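Local coordinates for protein DynE8 (Micromonospora chersina, PDB 4AMP) that forms the acyltransferase region of an enediyne polyketide synthase and probably transfers acyl groups during assembly of the polyketide chain, at residues 145-150 with 207-212; 191-196 with 298-303; 287-292 with 325-330. All coordinates share one frame; numbering follows the deposited sequence.

Contact 1. Residues 145-150 with 207-212; sequences VDTAVA and AMSAAT
T147 and S209 press together where the first turn of helix 147-167 meets the last part of helix 194-210, their CA atoms 6.0 Å apart. The tight point is a methyl against a methylene: T147 CG2 lies 3.5 Å from S209 CB, closer than carbons usually sit, and 3.7 Å from S209 N, so the methyl rests on the backbone as well as the side chain. M208 lends a looser backing on the inner side, its CB 4.4 Å from the same T147 CG2. The threonine divides its two branches: OG1 stands anti to the backbone N (chi1 -158°) and turns to the amides of Q109 and Q151, which both give it hydrogen bonds, while CG2 faces S209. Packing slackens toward the outside. D146 OD1 passes S209 OG at 3.7 Å, and A148 CB stays 4.0 Å from that hydroxyl. D146 is instead the N-cap of helix 147-167: A148 N donates to D146 OD1 over 3.0 Å, with an N-H...O angle of 159°, coming from above the carboxylate plane, and D146 O takes the amides of V149 and A150. M208, deeper in, has its side chain about 3 Å from a bound malonate ion, probably from the crystallisation liquor, and lies near a GxSxG sequence consistent with a nucleophile elbow. The chemistry is thus divided: the polar groups of D146 and T147 serve their own helix and Q109, and what joins the two segments is van der Waals contact between carbon surfaces.

Contact 2. Residues 191-196 with 298-303; sequences ALDADD and RLPWRR
A191 O takes the amide of R302 in a short, nearly straight hydrogen bond, R302 N to A191 O 2.8 Å with an N-H...O angle of 171°. The same oxygen also receives a CA-H...O contact from W301, with W301 CA 3.5 Å away. In the reverse direction A191 CA makes a bent CA-H...O contact with R302 O at 3.3 Å, so the two backbones meet by one strong bond and two weaker C-H contacts. Next to this polar join L192 supplies the apolar one. With its CG anti to the backbone N (chi1 -166°), it sends CD2 over one face of the W301 indole, 4.2 Å from the centroid of the six-membered ring and displaced toward the rim, a CH-pi contact. L192 CD2 also touches L299 CD1 at 3.9 Å, the two leucines crossing at about a right angle, and L192 CD1 lies against the P300 ring. The indole NE1, in the five-membered ring, bonds to A296 O, which helps set the turn of the ring. At the outer side the D196 carboxylate meets the pyrrolidine, D196 OD2 lying 3.2 Å from P300 CG. A water accepts from D193 N at 3.2 Å and donates to P300 O, bridging the two segments. D193 OD2 in turn accepts the amide of D196 from above the carboxylate plane. The arrangement is that of an N-capped helix start, D193 leading into helix 194-210, laid against a non-regular loop that bends in an inverse gamma turn centred on P300.

Contact 3. Residues 287-292 with 325-330; sequences PAAEAL and VLVRQL
Helix-to-helix packing in the acyltransferase domain brings the start of helix 289-297 against helix 322-331, through aliphatic groups. The backbones are closest at A289 and V327, whose CA atoms stand 5.6 Å apart, a spacing that the small alanine permits; A289 CB touches V327 CG1 at 3.7 Å. L330 is the main projection from the second helix. Its CD1 reaches the backbone itself, 3.5 Å from A289 CA, and also meets the methyls of A288 and A289. L292 slides past L330 in the opposite direction, L292 CD2 to L330 CG 3.8 Å, while the other L330 methyl faces M208 of helix 194-210. An alanine in place of L330 removes both methyls, and would probably open a gap beside the A289 backbone and leave L292 CD2 without its packing partner. The neighbouring Q329 turns elsewhere, making weak hydrogen bonds to S179 O and to R204. L292 holds its CG anti to the backbone N (chi1 -179°), which extends the chain across the interface until L292 CD2 lies 3.5 Å from the carbonyl oxygen of L326.

From the N terminus, 145-150 opens contact 1, which closes at 207-212 around the rest of helix 147-167, strand 174-177, helix 181-188 and most of helix 194-210. Contact 2 begins inside that loop, at 191-196, and closes at 298-303, so the two cross; its loop spans most of the mixed sheet. Contact 3 opens at 287-292, within contact 2, and closes at 325-330 beyond it, crossing again, whereas contacts 1 and 3 follow in series. Helix 194-210 serves contact 1 at its end and contact 2 at its start, the centres of contacts 1 and 2 lying about 22 Å apart. Contact 3 bridges them: A288 CB meets A207 O at 3.4 Å, and L326 CD1 meets W301 CH2 at 3.8 Å.

Contact 1. Residues 145-150 with 207-212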
ATOM      1  N   VAL A 145     -13.806 -12.515  -8.552  1.00 50.49           N
ATOM      2  CA  VAL A 145     -14.868 -11.889  -7.673  1.00 47.64           C
ATOM      3  C   VAL A 145     -15.583 -10.758  -8.433  1.00 45.05           C
ATOM      4  O   VAL A 145     -14.991 -10.161  -9.278  1.00 45.50           O
ATOM      5  CB  VAL A 145     -13.978 -11.273  -6.628  1.00 48.33           C
ATOM      6  CG1 VAL A 145     -12.871 -10.507  -7.323  1.00 49.28           C
ATOM      7  CG2 VAL A 145     -14.763 -10.440  -5.646  1.00 48.01           C
ATOM      8  N   ASP A 146     -16.872 -10.606  -8.134  1.00 40.49           N
ATOM      9  CA  ASP A 146     -17.692  -9.564  -8.689  1.00 37.90           C
ATOM     10  C   ASP A 146     -17.186  -8.264  -8.172  1.00 34.20           C
ATOM     11  O   ASP A 146     -17.087  -8.076  -6.990  1.00 31.54           O
ATOM     12  CB  ASP A 146     -19.154  -9.662  -8.266  1.00 38.39           C
ATOM     13  CG  ASP A 146     -20.077  -8.777  -9.100  1.00 42.50           C
ATOM     14  OD1 ASP A 146     -19.663  -7.732  -9.577  1.00 37.03           O
ATOM     15  OD2 ASP A 146     -21.247  -9.154  -9.305  1.00 47.14           O
ATOM     16  N   THR A 147     -16.922  -7.332  -9.065  1.00 30.48           N
ATOM     17  CA  THR A 147     -16.420  -6.018  -8.686  1.00 27.88           C
ATOM     18  C   THR A 147     -17.394  -5.217  -7.802  1.00 28.74           C
ATOM     19  O   THR A 147     -16.986  -4.424  -6.999  1.00 25.40           O
ATOM     20  CB  THR A 147     -15.893  -5.217  -9.923  1.00 28.27           C
ATOM     21  OG1 THR A 147     -14.990  -4.213  -9.507  1.00 27.36           O
ATOM     22  CG2 THR A 147     -16.990  -4.550 -10.643  1.00 26.88           C
ATOM     23  N   ALA A 148     -18.679  -5.469  -7.947  1.00 26.74           N
ATOM     24  CA  ALA A 148     -19.677  -4.860  -7.040  1.00 27.63           C
ATOM     25  C   ALA A 148     -19.499  -5.283  -5.535  1.00 27.10           C
ATOM     26  O   ALA A 148     -19.914  -4.552  -4.632  1.00 28.17           O
ATOM     27  CB  ALA A 148     -21.105  -5.215  -7.545  1.00 28.90           C
ATOM     28  N   VAL A 149     -18.923  -6.452  -5.314  1.00 26.53           N
ATOM     29  CA  VAL A 149     -18.642  -6.961  -3.972  1.00 28.37           C
ATOM     30  C   VAL A 149     -17.253  -6.509  -3.551  1.00 27.29           C
ATOM     31  O   VAL A 149     -17.068  -6.032  -2.412  1.00 27.06           O
ATOM     32  CB  VAL A 149     -18.676  -8.486  -4.025  1.00 30.23           C
ATOM     33  CG1 VAL A 149     -18.104  -9.168  -2.744  1.00 33.50           C
ATOM     34  CG2 VAL A 149     -20.131  -8.910  -4.196  1.00 32.80           C
ATOM     35  N   ALA A 150     -16.277  -6.721  -4.445  1.00 25.23           N
ATOM     36  CA  ALA A 150     -14.900  -6.483  -4.094  1.00 23.46           C
ATOM     37  C   ALA A 150     -14.693  -5.019  -3.750  1.00 23.22           C
ATOM     38  O   ALA A 150     -13.918  -4.763  -2.833  1.00 21.90           O
ATOM     39  CB  ALA A 150     -13.969  -6.852  -5.296  1.00 26.03           C
ATOM     40  N   ALA A 207     -21.817   0.433 -10.588  1.00 22.00           N
ATOM     41  CA  ALA A 207     -21.712   1.052 -11.925  1.00 22.47           C
ATOM     42  C   ALA A 207     -20.740   0.324 -12.834  1.00 25.34           C
ATOM     43  O   ALA A 207     -21.003   0.230 -14.052  1.00 25.03           O
ATOM     44  CB  ALA A 207     -21.350   2.521 -11.854  1.00 22.20           C
ATOM     45  N   MET A 208     -19.636  -0.151 -12.262  1.00 24.36           N
ATOM     46  CA  MET A 208     -18.553  -0.668 -13.116  1.00 25.33           C
ATOM     47  C   MET A 208     -18.860  -2.027 -13.596  1.00 27.52           C
ATOM     48  O   MET A 208     -18.621  -2.317 -14.788  1.00 29.71           O
ATOM     49  CB  MET A 208     -17.203  -0.577 -12.411  1.00 24.79           C
ATOM     50  CG  MET A 208     -16.772   0.817 -12.447  1.00 19.71           C
ATOM     51  SD  MET A 208     -15.217   1.091 -11.535  1.00 21.86           S
ATOM     52  CE  MET A 208     -14.064   0.114 -12.494  1.00 19.62           C
ATOM     53  N   SER A 209     -19.454  -2.820 -12.757  1.00 26.78           N
ATOM     54  CA  SER A 209     -19.915  -4.070 -13.216  1.00 29.03           C
ATOM     55  C   SER A 209     -21.098  -3.978 -14.185  1.00 28.68           C
ATOM     56  O   SER A 209     -21.375  -4.918 -14.817  1.00 31.20           O
ATOM     57  CB  SER A 209     -20.073  -5.092 -12.101  1.00 29.74           C
ATOM     58  OG  SER A 209     -21.329  -5.138 -11.571  1.00 34.10           O
ATOM     59  N   ALA A 210     -21.725  -2.818 -14.297  1.00 28.02           N
ATOM     60  CA  ALA A 210     -22.949  -2.658 -15.192  1.00 27.18           C
ATOM     61  C   ALA A 210     -22.531  -2.302 -16.598  1.00 27.56           C
ATOM     62  O   ALA A 210     -23.302  -2.388 -17.566  1.00 26.15           O
ATOM     63  CB  ALA A 210     -23.868  -1.590 -14.620  1.00 28.63           C
ATOM     64  N   ALA A 211     -21.263  -1.889 -16.744  1.00 28.40           N
ATOM     65  CA  ALA A 211     -20.806  -1.314 -18.041  1.00 29.74           C
ATOM     66  C   ALA A 211     -20.458  -2.157 -19.268  1.00 31.36           C
ATOM     67  O   ALA A 211     -20.674  -1.638 -20.356  1.00 29.36           O
ATOM     68  CB  ALA A 211     -19.687  -0.284 -17.819  1.00 29.83           C
ATOM     69  N   THR A 212     -19.849  -3.327 -19.160  1.00 33.76           N
ATOM     70  CA  THR A 212     -19.351  -3.967 -20.391  1.00 35.21           C
ATOM     71  C   THR A 212     -20.363  -4.883 -20.975  1.00 35.91           C
ATOM     72  O   THR A 212     -21.282  -5.244 -20.294  1.00 32.90           O
ATOM     73  CB  THR A 212     -18.059  -4.741 -20.231  1.00 38.67           C
ATOM     74  OG1 THR A 212     -17.437  -4.897 -21.510  1.00 36.80           O
ATOM     75  CG2 THR A 212     -18.317  -6.120 -19.632  1.00 37.04           C
TER

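Contact 2. Residues 191-196 with 298-303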
ATOM      1  N   ALA A 191     -10.799  14.620   2.281  1.00 24.65           N
ATOM      2  CA  ALA A 191     -11.678  15.124   1.201  1.00 24.40           C
ATOM      3  C   ALA A 191     -13.090  14.585   1.298  1.00 23.98           C
ATOM      4  O   ALA A 191     -14.088  15.174   0.773  1.00 24.80           O
ATOM      5  CB  ALA A 191     -11.046  14.750  -0.165  1.00 25.55           C
ATOM      6  N   LEU A 192     -13.238  13.451   1.947  1.00 23.32           N
ATOM      7  CA  LEU A 192     -14.530  12.778   2.101  1.00 24.09           C
ATOM      8  C   LEU A 192     -14.544  11.894   3.346  1.00 25.15           C
ATOM      9  O   LEU A 192     -13.604  11.144   3.600  1.00 26.50           O
ATOM     10  CB  LEU A 192     -14.885  11.912   0.853  1.00 25.35           C
ATOM     11  CG  LEU A 192     -16.341  11.423   0.732  1.00 25.62           C
ATOM     12  CD1 LEU A 192     -17.373  12.590   0.625  1.00 27.48           C
ATOM     13  CD2 LEU A 192     -16.542  10.399  -0.423  1.00 29.59           C
ATOM     14  N   ASP A 193     -15.607  11.947   4.152  1.00 26.41           N
ATOM     15  CA  ASP A 193     -15.716  11.070   5.325  1.00 27.75           C
ATOM     16  C   ASP A 193     -15.800   9.590   5.020  1.00 26.93           C
ATOM     17  O   ASP A 193     -16.182   9.215   3.897  1.00 25.90           O
ATOM     18  CB  ASP A 193     -16.953  11.454   6.185  1.00 28.46           C
ATOM     19  CG  ASP A 193     -18.276  11.219   5.444  1.00 32.07           C
ATOM     20  OD1 ASP A 193     -18.687  12.138   4.673  1.00 35.62           O
ATOM     21  OD2 ASP A 193     -18.911  10.170   5.631  1.00 32.49           O
ATOM     22  N   ALA A 194     -15.523   8.753   6.025  1.00 26.14           N
ATOM     23  CA  ALA A 194     -15.469   7.315   5.871  1.00 26.82           C
ATOM     24  C   ALA A 194     -16.757   6.703   5.411  1.00 27.29           C
ATOM     25  O   ALA A 194     -16.740   5.834   4.522  1.00 26.63           O
ATOM     26  CB  ALA A 194     -14.955   6.603   7.172  1.00 27.30           C
ATOM     27  N   ASP A 195     -17.891   7.121   5.994  1.00 26.90           N
ATOM     28  CA  ASP A 195     -19.175   6.569   5.619  1.00 28.62           C
ATOM     29  C   ASP A 195     -19.546   6.869   4.122  1.00 25.09           C
ATOM     30  O   ASP A 195     -20.027   5.960   3.415  1.00 29.50           O
ATOM     31  CB  ASP A 195     -20.291   7.088   6.536  1.00 29.00           C
ATOM     32  CG  ASP A 195     -20.197   6.517   7.955  1.00 36.89           C
ATOM     33  OD1 ASP A 195     -19.778   5.335   8.121  1.00 39.43           O
ATOM     34  OD2 ASP A 195     -20.534   7.272   8.912  1.00 44.91           O
ATOM     35  N   ASP A 196     -19.345   8.089   3.696  1.00 24.90           N
ATOM     36  CA  ASP A 196     -19.619   8.498   2.275  1.00 24.23           C
ATOM     37  C   ASP A 196     -18.648   7.791   1.310  1.00 22.89           C
ATOM     38  O   ASP A 196     -19.050   7.345   0.247  1.00 22.55           O
ATOM     39  CB  ASP A 196     -19.581  10.014   2.150  1.00 25.20           C
ATOM     40  CG  ASP A 196     -20.843  10.648   2.765  1.00 30.73           C
ATOM     41  OD1 ASP A 196     -21.889   9.933   2.831  1.00 34.03           O
ATOM     42  OD2 ASP A 196     -20.757  11.800   3.217  1.00 33.75           O
ATOM     43  N   ARG A 298     -23.604  13.997  -5.399  1.00 34.66           N
ATOM     44  CA  ARG A 298     -24.425  14.318  -4.238  1.00 36.63           C
ATOM     45  C   ARG A 298     -23.621  14.439  -2.923  1.00 35.50           C
ATOM     46  O   ARG A 298     -24.167  14.797  -1.878  1.00 35.12           O
ATOM     47  CB  ARG A 298     -25.494  13.244  -4.127  1.00 37.84           C
ATOM     48  CG  ARG A 298     -26.002  12.791  -5.545  1.00 42.84           C
ATOM     49  CD  ARG A 298     -27.509  12.546  -5.612  1.00 51.53           C
ATOM     50  NE  ARG A 298     -27.853  11.136  -5.840  1.00 54.31           N
ATOM     51  CZ  ARG A 298     -28.582  10.672  -6.861  1.00 55.46           C
ATOM     52  NH1 ARG A 298     -29.065  11.495  -7.791  1.00 54.80           N
ATOM     53  NH2 ARG A 298     -28.839   9.362  -6.951  1.00 56.48           N
ATOM     54  N   LEU A 299     -22.319  14.161  -2.962  1.00 32.46           N
ATOM     55  CA  LEU A 299     -21.576  13.984  -1.729  1.00 30.83           C
ATOM     56  C   LEU A 299     -20.908  15.233  -1.250  1.00 30.15           C
ATOM     57  O   LEU A 299     -20.567  16.126  -2.059  1.00 30.33           O
ATOM     58  CB  LEU A 299     -20.523  12.840  -1.887  1.00 29.19           C
ATOM     59  CG  LEU A 299     -21.052  11.457  -2.320  1.00 29.41           C
ATOM     60  CD1 LEU A 299     -19.859  10.489  -2.481  1.00 26.12           C
ATOM     61  CD2 LEU A 299     -22.062  10.800  -1.422  1.00 30.20           C
ATOM     62  N   PRO A 300     -20.655  15.303   0.086  1.00 31.20           N
ATOM     63  CA  PRO A 300     -20.036  16.472   0.668  1.00 32.07           C
ATOM     64  C   PRO A 300     -18.489  16.556   0.506  1.00 32.83           C
ATOM     65  O   PRO A 300     -17.764  16.630   1.489  1.00 34.21           O
ATOM     66  CB  PRO A 300     -20.444  16.385   2.156  1.00 31.34           C
ATOM     67  CG  PRO A 300     -20.494  14.931   2.420  1.00 32.31           C
ATOM     68  CD  PRO A 300     -21.046  14.318   1.109  1.00 30.55           C
ATOM     69  N   TRP A 301     -18.005  16.624  -0.727  1.00 31.29           N
ATOM     70  CA  TRP A 301     -16.589  16.774  -1.001  1.00 31.26           C
ATOM     71  C   TRP A 301     -15.942  18.010  -0.342  1.00 32.45           C
ATOM     72  O   TRP A 301     -16.510  19.130  -0.370  1.00 32.61           O
ATOM     73  CB  TRP A 301     -16.360  16.866  -2.513  1.00 29.68           C
ATOM     74  CG  TRP A 301     -16.752  15.605  -3.208  1.00 28.32           C
ATOM     75  CD1 TRP A 301     -17.918  15.358  -3.912  1.00 27.10           C
ATOM     76  CD2 TRP A 301     -15.986  14.388  -3.256  1.00 24.03           C
ATOM     77  NE1 TRP A 301     -17.926  14.077  -4.367  1.00 26.26           N
ATOM     78  CE2 TRP A 301     -16.750  13.456  -4.010  1.00 27.62           C
ATOM     79  CE3 TRP A 301     -14.734  14.005  -2.743  1.00 23.06           C
ATOM     80  CZ2 TRP A 301     -16.319  12.147  -4.284  1.00 26.69           C
ATOM     81  CZ3 TRP A 301     -14.288  12.658  -3.011  1.00 24.09           C
ATOM     82  CH2 TRP A 301     -15.086  11.765  -3.797  1.00 23.57           C
ATOM     83  N   ARG A 302     -14.772  17.801   0.255  1.00 31.54           N
ATOM     84  CA  ARG A 302     -13.934  18.879   0.742  1.00 32.23           C
ATOM     85  C   ARG A 302     -12.583  18.898   0.055  1.00 32.22           C
ATOM     86  O   ARG A 302     -12.169  17.873  -0.487  1.00 30.37           O
ATOM     87  CB  ARG A 302     -13.709  18.662   2.230  1.00 33.32           C
ATOM     88  CG  ARG A 302     -14.972  18.730   3.086  1.00 37.33           C
ATOM     89  CD  ARG A 302     -14.487  18.939   4.542  1.00 45.86           C
ATOM     90  NE  ARG A 302     -15.552  19.348   5.456  1.00 51.54           N
ATOM     91  CZ  ARG A 302     -16.104  18.558   6.380  1.00 55.17           C
ATOM     92  NH1 ARG A 302     -15.696  17.288   6.525  1.00 54.52           N
ATOM     93  NH2 ARG A 302     -17.071  19.044   7.161  1.00 54.12           N
ATOM     94  N   ARG A 303     -11.876  20.025   0.102  1.00 31.26           N
ATOM     95  CA  ARG A 303     -10.519  20.080  -0.399  1.00 33.97           C
ATOM     96  C   ARG A 303      -9.666  19.131   0.483  1.00 32.97           C
ATOM     97  O   ARG A 303      -9.820  19.092   1.715  1.00 34.23           O
ATOM     98  CB  ARG A 303      -9.960  21.527  -0.395  1.00 34.94           C
ATOM     99  CG  ARG A 303      -8.485  21.666  -0.721  1.00 41.39           C
ATOM    100  CD  ARG A 303      -7.922  23.002  -0.210  1.00 53.17           C
ATOM    101  NE  ARG A 303      -6.583  23.239  -0.772  1.00 60.47           N
ATOM    102  CZ  ARG A 303      -6.345  23.654  -2.029  1.00 64.43           C
ATOM    103  NH1 ARG A 303      -7.350  23.896  -2.870  1.00 65.68           N
ATOM    104  NH2 ARG A 303      -5.097  23.837  -2.452  1.00 64.89           N
TER
HETATM  105  O   HOH W   1     -16.787  14.913   3.639  1.00 42.79           O

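Contact 3. Residues 287-292 with 325-330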
ATOM      1  N   PRO A 287     -19.734   3.737 -20.359  1.00 17.97           N
ATOM      2  CA  PRO A 287     -21.165   3.686 -19.988  1.00 21.00           C
ATOM      3  C   PRO A 287     -21.373   3.817 -18.466  1.00 22.83           C
ATOM      4  O   PRO A 287     -22.451   4.239 -18.077  1.00 25.05           O
ATOM      5  CB  PRO A 287     -21.619   2.296 -20.449  1.00 19.33           C
ATOM      6  CG  PRO A 287     -20.717   2.005 -21.717  1.00 20.78           C
ATOM      7  CD  PRO A 287     -19.362   2.587 -21.196  1.00 18.05           C
ATOM      8  N   ALA A 288     -20.381   3.465 -17.638  1.00 22.87           N
ATOM      9  CA  ALA A 288     -20.513   3.737 -16.180  1.00 22.88           C
ATOM     10  C   ALA A 288     -20.508   5.179 -15.685  1.00 23.69           C
ATOM     11  O   ALA A 288     -20.813   5.376 -14.507  1.00 22.45           O
ATOM     12  CB  ALA A 288     -19.499   2.925 -15.411  1.00 22.74           C
ATOM     13  N   ALA A 289     -20.223   6.188 -16.541  1.00 21.84           N
ATOM     14  CA  ALA A 289     -19.962   7.511 -16.087  1.00 22.74           C
ATOM     15  C   ALA A 289     -21.240   8.167 -15.570  1.00 25.28           C
ATOM     16  O   ALA A 289     -21.199   8.930 -14.603  1.00 27.27           O
ATOM     17  CB  ALA A 289     -19.359   8.301 -17.177  1.00 24.95           C
ATOM     18  N   GLU A 290     -22.347   7.858 -16.220  1.00 25.35           N
ATOM     19  CA  GLU A 290     -23.637   8.384 -15.785  1.00 29.28           C
ATOM     20  C   GLU A 290     -23.952   8.038 -14.308  1.00 27.88           C
ATOM     21  O   GLU A 290     -24.219   8.975 -13.511  1.00 29.56           O
ATOM     22  CB  GLU A 290     -24.732   7.845 -16.733  1.00 30.38           C
ATOM     23  CG  GLU A 290     -26.137   8.233 -16.346  1.00 39.84           C
ATOM     24  CD  GLU A 290     -26.576   9.454 -17.105  1.00 50.21           C
ATOM     25  OE1 GLU A 290     -25.696  10.316 -17.365  1.00 55.97           O
ATOM     26  OE2 GLU A 290     -27.783   9.544 -17.456  1.00 54.18           O
ATOM     27  N   ALA A 291     -23.930   6.744 -13.990  1.00 25.39           N
ATOM     28  CA  ALA A 291     -24.235   6.205 -12.664  1.00 25.82           C
ATOM     29  C   ALA A 291     -23.228   6.738 -11.652  1.00 27.02           C
ATOM     30  O   ALA A 291     -23.619   7.168 -10.554  1.00 26.85           O
ATOM     31  CB  ALA A 291     -24.313   4.682 -12.679  1.00 26.12           C
ATOM     32  N   LEU A 292     -21.944   6.787 -12.036  1.00 25.48           N
ATOM     33  CA  LEU A 292     -20.934   7.203 -11.069  1.00 24.93           C
ATOM     34  C   LEU A 292     -20.988   8.703 -10.858  1.00 25.75           C
ATOM     35  O   LEU A 292     -20.816   9.172  -9.743  1.00 25.95           O
ATOM     36  CB  LEU A 292     -19.525   6.791 -11.551  1.00 23.48           C
ATOM     37  CG  LEU A 292     -18.403   7.173 -10.591  1.00 23.43           C
ATOM     38  CD1 LEU A 292     -18.501   6.429  -9.311  1.00 20.25           C
ATOM     39  CD2 LEU A 292     -17.111   6.721 -11.389  1.00 21.90           C
ATOM     40  N   VAL A 325     -12.688  14.045 -11.807  1.00 20.68           N
ATOM     41  CA  VAL A 325     -11.521  13.137 -11.750  1.00 19.93           C
ATOM     42  C   VAL A 325     -11.989  11.694 -11.663  1.00 19.89           C
ATOM     43  O   VAL A 325     -11.450  10.783 -12.377  1.00 16.83           O
ATOM     44  CB  VAL A 325     -10.590  13.458 -10.524  1.00 21.17           C
ATOM     45  CG1 VAL A 325      -9.598  12.297 -10.318  1.00 21.79           C
ATOM     46  CG2 VAL A 325      -9.888  14.803 -10.650  1.00 20.46           C
ATOM     47  N   LEU A 326     -12.975  11.408 -10.805  1.00 18.29           N
ATOM     48  CA  LEU A 326     -13.479  10.026 -10.638  1.00 20.48           C
ATOM     49  C   LEU A 326     -14.140   9.522 -11.913  1.00 20.06           C
ATOM     50  O   LEU A 326     -14.099   8.342 -12.243  1.00 18.70           O
ATOM     51  CB  LEU A 326     -14.416   9.882  -9.411  1.00 22.32           C
ATOM     52  CG  LEU A 326     -13.593  10.108  -8.122  1.00 26.31           C
ATOM     53  CD1 LEU A 326     -14.443   9.698  -6.906  1.00 33.84           C
ATOM     54  CD2 LEU A 326     -12.182   9.439  -8.035  1.00 29.92           C
ATOM     55  N   VAL A 327     -14.762  10.428 -12.663  1.00 18.44           N
ATOM     56  CA  VAL A 327     -15.382  10.015 -13.946  1.00 19.64           C
ATOM     57  C   VAL A 327     -14.291   9.687 -14.962  1.00 19.16           C
ATOM     58  O   VAL A 327     -14.342   8.628 -15.613  1.00 19.54           O
ATOM     59  CB  VAL A 327     -16.382  11.051 -14.506  1.00 21.68           C
ATOM     60  CG1 VAL A 327     -16.721  10.671 -15.988  1.00 21.67           C
ATOM     61  CG2 VAL A 327     -17.636  10.996 -13.629  1.00 20.64           C
ATOM     62  N   ARG A 328     -13.249  10.496 -15.032  1.00 19.33           N
ATOM     63  CA  ARG A 328     -12.270  10.116 -16.069  1.00 17.83           C
ATOM     64  C   ARG A 328     -11.383   9.030 -15.661  1.00 17.15           C
ATOM     65  O   ARG A 328     -10.853   8.370 -16.511  1.00 17.37           O
ATOM     66  CB  ARG A 328     -11.486  11.225 -16.590  1.00 23.62           C
ATOM     67  CG  ARG A 328     -10.766  11.904 -15.667  1.00 23.30           C
ATOM     68  CD  ARG A 328     -10.164  12.952 -16.559  1.00 33.42           C
ATOM     69  NE  ARG A 328      -8.913  13.445 -16.108  1.00 28.28           N
ATOM     70  CZ  ARG A 328      -8.714  14.596 -15.491  1.00 26.33           C
ATOM     71  NH1 ARG A 328      -9.712  15.469 -15.194  1.00 33.34           N
ATOM     72  NH2 ARG A 328      -7.475  14.878 -15.202  1.00 28.18           N
ATOM     73  N   GLN A 329     -11.325   8.734 -14.377  1.00 15.24           N
ATOM     74  CA  GLN A 329     -10.628   7.519 -13.910  1.00 14.27           C
ATOM     75  C   GLN A 329     -11.222   6.230 -14.505  1.00 15.98           C
ATOM     76  O   GLN A 329     -10.500   5.252 -14.680  1.00 18.42           O
ATOM     77  CB  GLN A 329     -10.657   7.481 -12.354  1.00 16.09           C
ATOM     78  CG  GLN A 329      -9.976   6.225 -11.783  1.00 14.75           C
ATOM     79  CD  GLN A 329     -10.023   6.215 -10.261  1.00 19.59           C
ATOM     80  OE1 GLN A 329     -11.111   6.316  -9.647  1.00 21.00           O
ATOM     81  NE2 GLN A 329      -8.842   6.077  -9.637  1.00 18.63           N
ATOM     82  N   LEU A 330     -12.526   6.232 -14.833  1.00 15.89           N
ATOM     83  CA  LEU A 330     -13.203   5.015 -15.419  1.00 14.34           C
ATOM     84  C   LEU A 330     -12.495   4.606 -16.715  1.00 14.08           C
ATOM     85  O   LEU A 330     -12.268   3.389 -16.949  1.00 14.39           O
ATOM     86  CB  LEU A 330     -14.670   5.320 -15.817  1.00 16.95           C
ATOM     87  CG  LEU A 330     -15.583   5.499 -14.613  1.00 22.29           C
ATOM     88  CD1 LEU A 330     -16.927   6.009 -15.133  1.00 24.24           C
ATOM     89  CD2 LEU A 330     -15.764   4.142 -13.876  1.00 22.14           C
TER